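Local structure of beta-N-acetylglucosaminidase Nag2 (Vibrio harveyi, 6EZR) at residues C20-T25 with F83-N88; D31-S36 with G70-A75; Q183-F188 with L630-V635. The protein probably hydrolyses terminal non-reducing N-acetyl-D-hexosamine residues of N-acetyl-beta-D-hexosaminides, as a member of glycosyl hydrolase family 20. All coordinates share one frame; numbering follows the deposited sequence.

Contact 1 (C20-T25 with F83-N88)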
loop_
_atom_site.group_PDB
_atom_site.type_symbol
_atom_site.label_atom_id
_atom_site.label_comp_id
_atom_site.label_asym_id
_atom_site.label_seq_id
_atom_site.Cartn_x
_atom_site.Cartn_y
_atom_site.Cartn_z
ATOM N N CYS A 20 -8.158 -3.650 -27.577
ATOM C CA CYS A 20 -9.581 -3.829 -27.271
ATOM C C CYS A 20 -10.390 -2.657 -27.785
ATOM O O CYS A 20 -10.000 -1.510 -27.575
ATOM C CB CYS A 20 -9.818 -3.947 -25.766
ATOM S SG CYS A 20 -9.294 -5.524 -25.076
ATOM N N ARG A 21 -11.529 -2.955 -28.415
ATOM C CA ARG A 21 -12.451 -1.925 -28.904
ATOM C C ARG A 21 -13.771 -2.029 -28.147
ATOM O O ARG A 21 -14.298 -3.134 -27.951
ATOM C CB ARG A 21 -12.679 -2.060 -30.414
ATOM C CG ARG A 21 -13.387 -0.872 -31.047
ATOM C CD ARG A 21 -13.326 -0.934 -32.566
ATOM N NE ARG A 21 -14.043 -2.101 -33.075
ATOM C CZ ARG A 21 -15.256 -2.100 -33.620
ATOM N NH1 ARG A 21 -15.949 -0.993 -33.784
ATOM N NH2 ARG A 21 -15.776 -3.240 -34.023
ATOM N N PHE A 22 -14.280 -0.875 -27.719
ATOM C CA PHE A 22 -15.510 -0.781 -26.952
ATOM C C PHE A 22 -16.545 0.105 -27.633
ATOM O O PHE A 22 -16.198 1.066 -28.326
ATOM C CB PHE A 22 -15.246 -0.202 -25.562
ATOM C CG PHE A 22 -14.246 -0.978 -24.750
ATOM C CD1 PHE A 22 -14.652 -2.009 -23.912
ATOM C CD2 PHE A 22 -12.897 -0.664 -24.814
ATOM C CE1 PHE A 22 -13.720 -2.716 -23.155
ATOM C CE2 PHE A 22 -11.967 -1.361 -24.062
ATOM C CZ PHE A 22 -12.375 -2.386 -23.230
ATOM N N GLY A 23 -17.817 -0.242 -27.418
ATOM C CA GLY A 23 -18.936 0.612 -27.753
ATOM C C GLY A 23 -19.392 1.258 -26.470
ATOM O O GLY A 23 -19.500 0.594 -25.444
ATOM N N LEU A 24 -19.624 2.561 -26.523
ATOM C CA LEU A 24 -20.152 3.326 -25.399
ATOM C C LEU A 24 -21.478 3.909 -25.842
ATOM O O LEU A 24 -21.497 4.710 -26.779
ATOM C CB LEU A 24 -19.188 4.463 -25.028
ATOM C CG LEU A 24 -19.578 5.439 -23.908
ATOM C CD1 LEU A 24 -18.336 6.081 -23.309
ATOM C CD2 LEU A 24 -20.539 6.534 -24.378
ATOM N N THR A 25 -22.567 3.531 -25.169
ATOM C CA THR A 25 -23.884 4.143 -25.399
ATOM C C THR A 25 -24.336 4.947 -24.179
ATOM O O THR A 25 -24.445 4.403 -23.097
ATOM C CB THR A 25 -24.965 3.093 -25.729
ATOM O OG1 THR A 25 -24.441 2.136 -26.651
ATOM C CG2 THR A 25 -26.182 3.756 -26.365
ATOM N N PHE A 83 -14.296 3.584 -28.860
ATOM C CA PHE A 83 -12.896 3.866 -28.565
ATOM C C PHE A 83 -12.164 2.551 -28.350
ATOM O O PHE A 83 -12.781 1.482 -28.203
ATOM C CB PHE A 83 -12.752 4.791 -27.344
ATOM C CG PHE A 83 -13.168 4.161 -26.045
ATOM C CD1 PHE A 83 -14.497 4.224 -25.616
ATOM C CD2 PHE A 83 -12.235 3.505 -25.246
ATOM C CE1 PHE A 83 -14.886 3.638 -24.413
ATOM C CE2 PHE A 83 -12.620 2.913 -24.052
ATOM C CZ PHE A 83 -13.949 2.977 -23.635
ATOM N N SER A 84 -10.845 2.652 -28.329
ATOM C CA SER A 84 -9.969 1.510 -28.149
ATOM C C SER A 84 -8.884 1.803 -27.121
ATOM O O SER A 84 -8.537 2.966 -26.859
ATOM C CB SER A 84 -9.325 1.116 -29.481
ATOM O OG SER A 84 -10.272 0.551 -30.370
ATOM N N ILE A 85 -8.365 0.716 -26.555
ATOM C CA ILE A 85 -7.249 0.730 -25.610
ATOM C C ILE A 85 -6.220 -0.299 -26.062
ATOM O O ILE A 85 -6.550 -1.271 -26.751
ATOM C CB ILE A 85 -7.693 0.405 -24.161
ATOM C CG1 ILE A 85 -8.263 -1.008 -24.052
ATOM C CG2 ILE A 85 -8.735 1.402 -23.701
ATOM C CD1 ILE A 85 -8.492 -1.505 -22.636
ATOM N N GLY A 86 -4.978 -0.086 -25.659
ATOM C CA GLY A 86 -3.901 -1.006 -25.970
ATOM C C GLY A 86 -3.806 -1.995 -24.841
ATOM O O GLY A 86 -3.016 -1.816 -23.918
ATOM N N SER A 87 -4.646 -3.020 -24.876
ATOM C CA SER A 87 -4.576 -4.063 -23.860
ATOM C C SER A 87 -5.223 -5.368 -24.290
ATOM O O SER A 87 -6.003 -5.441 -25.258
ATOM C CB SER A 87 -5.180 -3.582 -22.523
ATOM O OG SER A 87 -6.425 -4.195 -22.210
ATOM N N ASN A 88 -4.877 -6.391 -23.519
ATOM C CA ASN A 88 -5.464 -7.714 -23.647
ATOM C C ASN A 88 -6.798 -7.760 -22.914
ATOM O O ASN A 88 -7.144 -6.807 -22.222
ATOM C CB ASN A 88 -4.470 -8.771 -23.153
ATOM C CG ASN A 88 -3.402 -9.084 -24.191
ATOM O OD1 ASN A 88 -3.610 -8.915 -25.408
ATOM N ND2 ASN A 88 -2.256 -9.547 -23.721
#
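Two antiparallel neighbours at one edge of the N-terminal beta sheet, strands 19-28 and 78-85, meet where Cys20 with Ile85 and Phe22 with Phe83 form hydrogen-bonded pairs. Phe22 N to Phe83 O is short and straight (2.8 Å, 174° at the hydrogen), while the return bond from Phe83 N to Phe22 O stretches to 3.2 Å. Between them Arg21 faces Ser84 in a non-hydrogen-bonded pair, where Arg21 CG packs against Ser84 OG and the guanidinium leads off to a salt bridge with Glu82.

Cys20, Phe22, Phe83 and Ile85 share the face opposite Arg21 and Ser84. The Phe22 and Phe83 rings lie roughly parallel, 26° apart, but barely overlap, with centroids 5.3 Å apart; instead, Phe22 CB sits over one face of the Phe83 ring. Ile85 CG1, placed between its own backbone N and carbonyl carbon (chi1 63°), reaches the edge of the Phe22 ring, 3.7 Å from Phe22 CE2, and touches Cys20 CB. Phe90 and Leu10 add to this buried layer. Beyond Ile85 the chain leaves the strand through an inverse gamma turn centred on Gly86. The two strands form an antiparallel edge pair whose phenylalanine-bearing face turns inward in the N-terminal beta domain.

Contact 2 (D31-S36 with G70-A75)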
loop_
_atom_site.group_PDB
_atom_site.type_symbol
_atom_site.label_atom_id
_atom_site.label_comp_id
_atom_site.label_asym_id
_atom_site.label_seq_id
_atom_site.Cartn_x
_atom_site.Cartn_y
_atom_site.Cartn_z
ATOM N N ASP A 31 -37.281 13.336 -19.662
ATOM C CA ASP A 31 -38.371 13.787 -20.543
ATOM C C ASP A 31 -38.027 15.062 -21.323
ATOM O O ASP A 31 -38.750 15.421 -22.256
ATOM C CB ASP A 31 -39.667 13.989 -19.744
ATOM C CG ASP A 31 -40.142 12.713 -19.050
ATOM O OD1 ASP A 31 -40.052 11.621 -19.653
ATOM O OD2 ASP A 31 -40.615 12.805 -17.895
ATOM N N GLN A 32 -36.931 15.727 -20.949
ATOM C CA GLN A 32 -36.453 16.937 -21.641
ATOM C C GLN A 32 -35.087 16.716 -22.297
ATOM O O GLN A 32 -34.296 15.879 -21.853
ATOM C CB GLN A 32 -36.413 18.159 -20.701
ATOM C CG GLN A 32 -35.645 17.982 -19.391
ATOM C CD GLN A 32 -36.476 17.402 -18.246
ATOM O OE1 GLN A 32 -37.699 17.573 -18.190
ATOM N NE2 GLN A 32 -35.806 16.713 -17.320
ATOM N N ASP A 33 -34.836 17.484 -23.357
ATOM C CA ASP A 33 -33.584 17.435 -24.124
ATOM C C ASP A 33 -32.386 17.875 -23.289
ATOM O O ASP A 33 -32.525 18.695 -22.382
ATOM C CB ASP A 33 -33.665 18.362 -25.345
ATOM C CG ASP A 33 -34.768 17.977 -26.320
ATOM O OD1 ASP A 33 -35.481 16.978 -26.073
ATOM O OD2 ASP A 33 -34.917 18.687 -27.341
ATOM N N LEU A 34 -31.216 17.320 -23.606
ATOM C CA LEU A 34 -29.951 17.771 -23.021
ATOM C C LEU A 34 -29.291 18.730 -23.995
ATOM O O LEU A 34 -29.073 18.374 -25.149
ATOM C CB LEU A 34 -29.017 16.596 -22.729
ATOM C CG LEU A 34 -29.327 15.793 -21.463
ATOM C CD1 LEU A 34 -28.556 14.482 -21.471
ATOM C CD2 LEU A 34 -29.018 16.590 -20.198
ATOM N N ASN A 35 -28.988 19.939 -23.523
ATOM C CA ASN A 35 -28.354 20.980 -24.338
ATOM C C ASN A 35 -26.971 21.310 -23.795
ATOM O O ASN A 35 -26.791 21.416 -22.582
ATOM C CB ASN A 35 -29.212 22.253 -24.358
ATOM C CG ASN A 35 -30.585 22.028 -24.975
ATOM O OD1 ASN A 35 -30.767 22.180 -26.183
ATOM N ND2 ASN A 35 -31.559 21.671 -24.143
ATOM N N SER A 36 -26.012 21.483 -24.707
ATOM C CA SER A 36 -24.613 21.808 -24.378
ATOM C C SER A 36 -24.071 20.884 -23.287
ATOM O O SER A 36 -23.556 21.322 -22.256
ATOM C CB SER A 36 -24.464 23.292 -24.010
ATOM O OG SER A 36 -24.436 24.086 -25.185
ATOM N N GLY A 70 -22.649 16.744 -31.658
ATOM C CA GLY A 70 -23.950 17.410 -31.640
ATOM C C GLY A 70 -24.184 18.184 -30.355
ATOM O O GLY A 70 -23.744 17.769 -29.283
ATOM N N ILE A 71 -24.897 19.301 -30.474
ATOM C CA ILE A 71 -25.136 20.222 -29.350
ATOM C C ILE A 71 -26.361 19.846 -28.489
ATOM O O ILE A 71 -26.452 20.268 -27.334
ATOM C CB ILE A 71 -25.193 21.701 -29.843
ATOM C CG1 ILE A 71 -25.085 22.682 -28.667
ATOM C CG2 ILE A 71 -26.441 21.990 -30.676
ATOM C CD1 ILE A 71 -24.613 24.063 -29.071
ATOM N N VAL A 72 -27.281 19.054 -29.053
ATOM C CA VAL A 72 -28.491 18.577 -28.345
ATOM C C VAL A 72 -28.598 17.051 -28.400
ATOM O O VAL A 72 -28.389 16.454 -29.453
ATOM C CB VAL A 72 -29.798 19.150 -28.954
ATOM C CG1 VAL A 72 -31.020 18.764 -28.117
ATOM C CG2 VAL A 72 -29.731 20.665 -29.075
ATOM N N LEU A 73 -28.935 16.435 -27.267
ATOM C CA LEU A 73 -29.372 15.036 -27.235
ATOM C C LEU A 73 -30.822 15.010 -26.768
ATOM O O LEU A 73 -31.119 15.295 -25.602
ATOM C CB LEU A 73 -28.490 14.169 -26.322
ATOM C CG LEU A 73 -28.849 12.668 -26.234
ATOM C CD1 LEU A 73 -28.767 11.954 -27.576
ATOM C CD2 LEU A 73 -27.960 11.963 -25.223
ATOM N N ALA A 74 -31.722 14.662 -27.685
ATOM C CA ALA A 74 -33.155 14.687 -27.410
ATOM C C ALA A 74 -33.569 13.687 -26.333
ATOM O O ALA A 74 -32.839 12.749 -26.015
ATOM C CB ALA A 74 -33.939 14.438 -28.687
ATOM N N ALA A 75 -34.745 13.926 -25.764
ATOM C CA ALA A 75 -35.344 13.025 -24.785
ATOM C C ALA A 75 -35.553 11.658 -25.427
ATOM O O ALA A 75 -35.945 11.575 -26.590
ATOM C CB ALA A 75 -36.667 13.589 -24.292
#
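Leu34 and Leu73 exchange backbone hydrogen bonds in both directions, with Leu34 N to Leu73 O at 2.8 Å and Leu73 N to Leu34 O at 2.9 Å. Beyond the non-hydrogen-bonded pair Asn35 and Val72, Ser36 N bonds to Ile71 O (2.9 Å). At the other end a side chain takes over: Asp33 OD1 accepts a hydrogen bond from Ala75 N, at 3.2 Å. The amide comes from above the carboxylate plane, 42° out of it. With CG beside its own backbone N (chi1 -61°), the Asp33 carboxylate reaches across to Ala74 and Ala75.

The backbone bonds make a two-stranded antiparallel ribbon, strands 34-35 and 72-73, at the periphery of the N-terminal beta domain. Leu34 and Leu73 point to its inner face, where both rest on Phe26 of strand 19-28, and Asn28 ND2 is hydrogen-bonded to Leu73 O.

Van der Waals contacts fill the outer face and the ends. Asn35 and Val72 run side by side in the same direction, Asn35 OD1 lying 3.4 Å from Val72 CG2, while Val72 CG1 touches Asp33 CB. Ala75 CB packs on Asp31 O at 3.4 Å, and Ser36 OG lies against Ile71 CG1.

Contact 3 (Q183-F188 with L630-V635)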
loop_
_atom_site.group_PDB
_atom_site.type_symbol
_atom_site.label_atom_id
_atom_site.label_comp_id
_atom_site.label_asym_id
_atom_site.label_seq_id
_atom_site.Cartn_x
_atom_site.Cartn_y
_atom_site.Cartn_z
ATOM N N GLN A 183 -7.832 -6.544 26.611
ATOM C CA GLN A 183 -8.959 -5.672 26.945
ATOM C C GLN A 183 -9.811 -5.382 25.703
ATOM O O GLN A 183 -11.015 -5.639 25.703
ATOM C CB GLN A 183 -8.463 -4.361 27.575
ATOM C CG GLN A 183 -9.547 -3.547 28.280
ATOM C CD GLN A 183 -10.087 -4.224 29.534
ATOM O OE1 GLN A 183 -9.339 -4.862 30.277
ATOM N NE2 GLN A 183 -11.389 -4.085 29.778
ATOM N N ARG A 184 -9.170 -4.860 24.657
ATOM C CA ARG A 184 -9.849 -4.490 23.400
ATOM C C ARG A 184 -10.614 -5.631 22.722
ATOM O O ARG A 184 -11.762 -5.451 22.308
ATOM C CB ARG A 184 -8.838 -3.919 22.403
ATOM C CG ARG A 184 -9.463 -3.210 21.211
ATOM C CD ARG A 184 -8.397 -2.662 20.276
ATOM N NE ARG A 184 -7.579 -3.710 19.655
ATOM C CZ ARG A 184 -7.950 -4.499 18.641
ATOM N NH1 ARG A 184 -9.159 -4.407 18.091
ATOM N NH2 ARG A 184 -7.098 -5.404 18.166
ATOM N N ILE A 185 -9.968 -6.789 22.609
ATOM C CA ILE A 185 -10.526 -7.936 21.880
ATOM C C ILE A 185 -11.504 -8.719 22.758
ATOM O O ILE A 185 -12.680 -8.857 22.418
ATOM C CB ILE A 185 -9.403 -8.873 21.354
ATOM C CG1 ILE A 185 -8.492 -8.114 20.376
ATOM C CG2 ILE A 185 -9.985 -10.105 20.654
ATOM C CD1 ILE A 185 -7.175 -8.800 20.088
ATOM N N HIS A 186 -11.001 -9.216 23.887
ATOM C CA HIS A 186 -11.717 -10.177 24.741
ATOM C C HIS A 186 -12.432 -9.599 25.967
ATOM O O HIS A 186 -13.217 -10.311 26.592
ATOM C CB HIS A 186 -10.744 -11.258 25.210
ATOM C CG HIS A 186 -10.177 -12.079 24.097
ATOM N ND1 HIS A 186 -8.880 -11.937 23.658
ATOM C CD2 HIS A 186 -10.730 -13.052 23.335
ATOM C CE1 HIS A 186 -8.655 -12.789 22.675
ATOM N NE2 HIS A 186 -9.762 -13.476 22.457
ATOM N N GLN A 187 -12.165 -8.333 26.299
ATOM C CA GLN A 187 -12.665 -7.689 27.536
ATOM C C GLN A 187 -12.120 -8.389 28.807
ATOM O O GLN A 187 -12.767 -8.420 29.859
ATOM C CB GLN A 187 -14.207 -7.574 27.542
ATOM C CG GLN A 187 -14.778 -6.662 26.455
ATOM C CD GLN A 187 -14.832 -7.304 25.066
ATOM O OE1 GLN A 187 -15.250 -8.455 24.917
ATOM N NE2 GLN A 187 -14.412 -6.555 24.039
ATOM N N PHE A 188 -10.902 -8.915 28.681
ATOM C CA PHE A 188 -10.206 -9.640 29.734
ATOM C C PHE A 188 -9.145 -8.727 30.354
ATOM O O PHE A 188 -8.161 -8.374 29.705
ATOM C CB PHE A 188 -9.551 -10.890 29.152
ATOM C CG PHE A 188 -9.151 -11.890 30.183
ATOM C CD1 PHE A 188 -10.104 -12.737 30.742
ATOM C CD2 PHE A 188 -7.831 -11.988 30.608
ATOM C CE1 PHE A 188 -9.750 -13.671 31.697
ATOM C CE2 PHE A 188 -7.469 -12.922 31.569
ATOM C CZ PHE A 188 -8.431 -13.766 32.111
ATOM N N LEU A 630 -10.163 -12.902 13.967
ATOM C CA LEU A 630 -10.395 -11.789 13.036
ATOM C C LEU A 630 -11.854 -11.321 13.025
ATOM O O LEU A 630 -12.128 -10.145 12.741
ATOM C CB LEU A 630 -9.949 -12.172 11.615
ATOM C CG LEU A 630 -8.442 -12.284 11.357
ATOM C CD1 LEU A 630 -8.170 -12.802 9.952
ATOM C CD2 LEU A 630 -7.768 -10.936 11.540
ATOM N N ASP A 631 -12.776 -12.244 13.313
ATOM C CA ASP A 631 -14.207 -11.933 13.445
ATOM C C ASP A 631 -14.513 -11.149 14.712
ATOM O O ASP A 631 -15.273 -10.183 14.663
ATOM C CB ASP A 631 -15.058 -13.207 13.451
ATOM C CG ASP A 631 -15.026 -13.938 12.131
ATOM O OD1 ASP A 631 -15.333 -13.314 11.094
ATOM O OD2 ASP A 631 -14.711 -15.149 12.137
ATOM N N LEU A 632 -13.934 -11.560 15.840
ATOM C CA LEU A 632 -14.072 -10.815 17.098
ATOM C C LEU A 632 -13.665 -9.335 16.937
ATOM O O LEU A 632 -14.263 -8.457 17.562
ATOM C CB LEU A 632 -13.257 -11.476 18.217
ATOM C CG LEU A 632 -13.750 -12.840 18.733
ATOM C CD1 LEU A 632 -12.676 -13.508 19.576
ATOM C CD2 LEU A 632 -15.046 -12.735 19.529
ATOM N N GLN A 633 -12.676 -9.073 16.082
ATOM C CA GLN A 633 -12.230 -7.710 15.768
ATOM C C GLN A 633 -12.956 -7.042 14.584
ATOM O O GLN A 633 -12.642 -5.916 14.227
ATOM C CB GLN A 633 -10.731 -7.722 15.474
ATOM C CG GLN A 633 -9.875 -8.359 16.553
ATOM C CD GLN A 633 -8.447 -8.556 16.101
ATOM O OE1 GLN A 633 -7.628 -7.646 16.190
ATOM N NE2 GLN A 633 -8.136 -9.755 15.622
ATOM N N GLY A 634 -13.909 -7.735 13.973
ATOM C CA GLY A 634 -14.667 -7.207 12.837
ATOM C C GLY A 634 -13.845 -6.881 11.602
ATOM O O GLY A 634 -14.109 -5.885 10.930
ATOM N N VAL A 635 -12.851 -7.718 11.308
ATOM C CA VAL A 635 -12.011 -7.555 10.114
ATOM C C VAL A 635 -12.707 -8.219 8.931
ATOM O O VAL A 635 -12.957 -9.423 8.961
ATOM C CB VAL A 635 -10.612 -8.182 10.305
ATOM C CG1 VAL A 635 -9.746 -8.008 9.053
ATOM C CG2 VAL A 635 -9.920 -7.581 11.526
HETATM O O HOH W 1 -8.392 -5.113 15.131
#
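Two helix ends approach each other here, the last turn of helix 172-186, widened to a pi-type turn at 183-186, and the end of the C-terminal helix 616-632, with Ile185 CA and Gln633 CA the nearest pair at 6.3 Å. The second helix closes in a Schellman motif at Gly634, with bonds Gly634 N to Asp631 O and Val635 N to Leu630 O; the first gives way at Gln187, also with positive phi.

The polar part is the meeting of Arg184 with Gln633, whose side chains cross at about a right angle. Arg184 NH2 donates to Gln633 OE1 over 3.0 Å (162° at the hydrogen). The oxygen lies at the edge of the guanidinium, nearly in its plane, whereas the two flat groups are turned 44° against each other. A bend at chi3 (64°) turns the arginine tip toward the glutamine. A water donates to Gln633 OE1 at 2.8 Å and accepts a weak bond from Arg184 NH1. Outside the pair, Arg184 NH2 forms a salt bridge with Glu181, and Gln633 NE2 bonds to Leu629 O in the last turn of the helix that Gln633 follows.

The apolar part lies alongside, around Ile185. Ile185 CG1 lies over one face of the Arg184 guanidinium, toward its rim, and 4.1 Å from Gln633 CG; Ile185 CG2 sits over the centre of the His186 ring and reaches Leu632 CB at 4.3 Å. Leu632 CD1 approaches His186 NE2 at 4.1 Å.

The contact thus joins family 20 domain 2 to the C-terminal helix, and helix 279-291 of the TIM-barrel catalytic domain touches both Arg184 and Gln633. With its oxygen gripped by two donors and its nitrogen by Leu629 O, the Gln633 amide has its rotation defined, and Glu181 would tend to offset the arginine's charge.

Contacts 1 and 2 belong to the same N-terminal beta domain and are joined by the chain on both sides: strand 19-28 precedes strand 34-35, and strand 72-73 precedes strand 78-85. Their nearest atoms are about 8 Å apart. Both rely on antiparallel backbone bonds, but contact 1 is partly buried and backed by aromatic packing, whereas contact 2 is a surface ribbon with a carboxylate bond at its end. Contact 3 lies about 47 Å from contact 1, centre to centre, and joins helix ends far apart in sequence. Also partly buried, it depends on side chains and a water instead of strand pairing, and buries less surface than either.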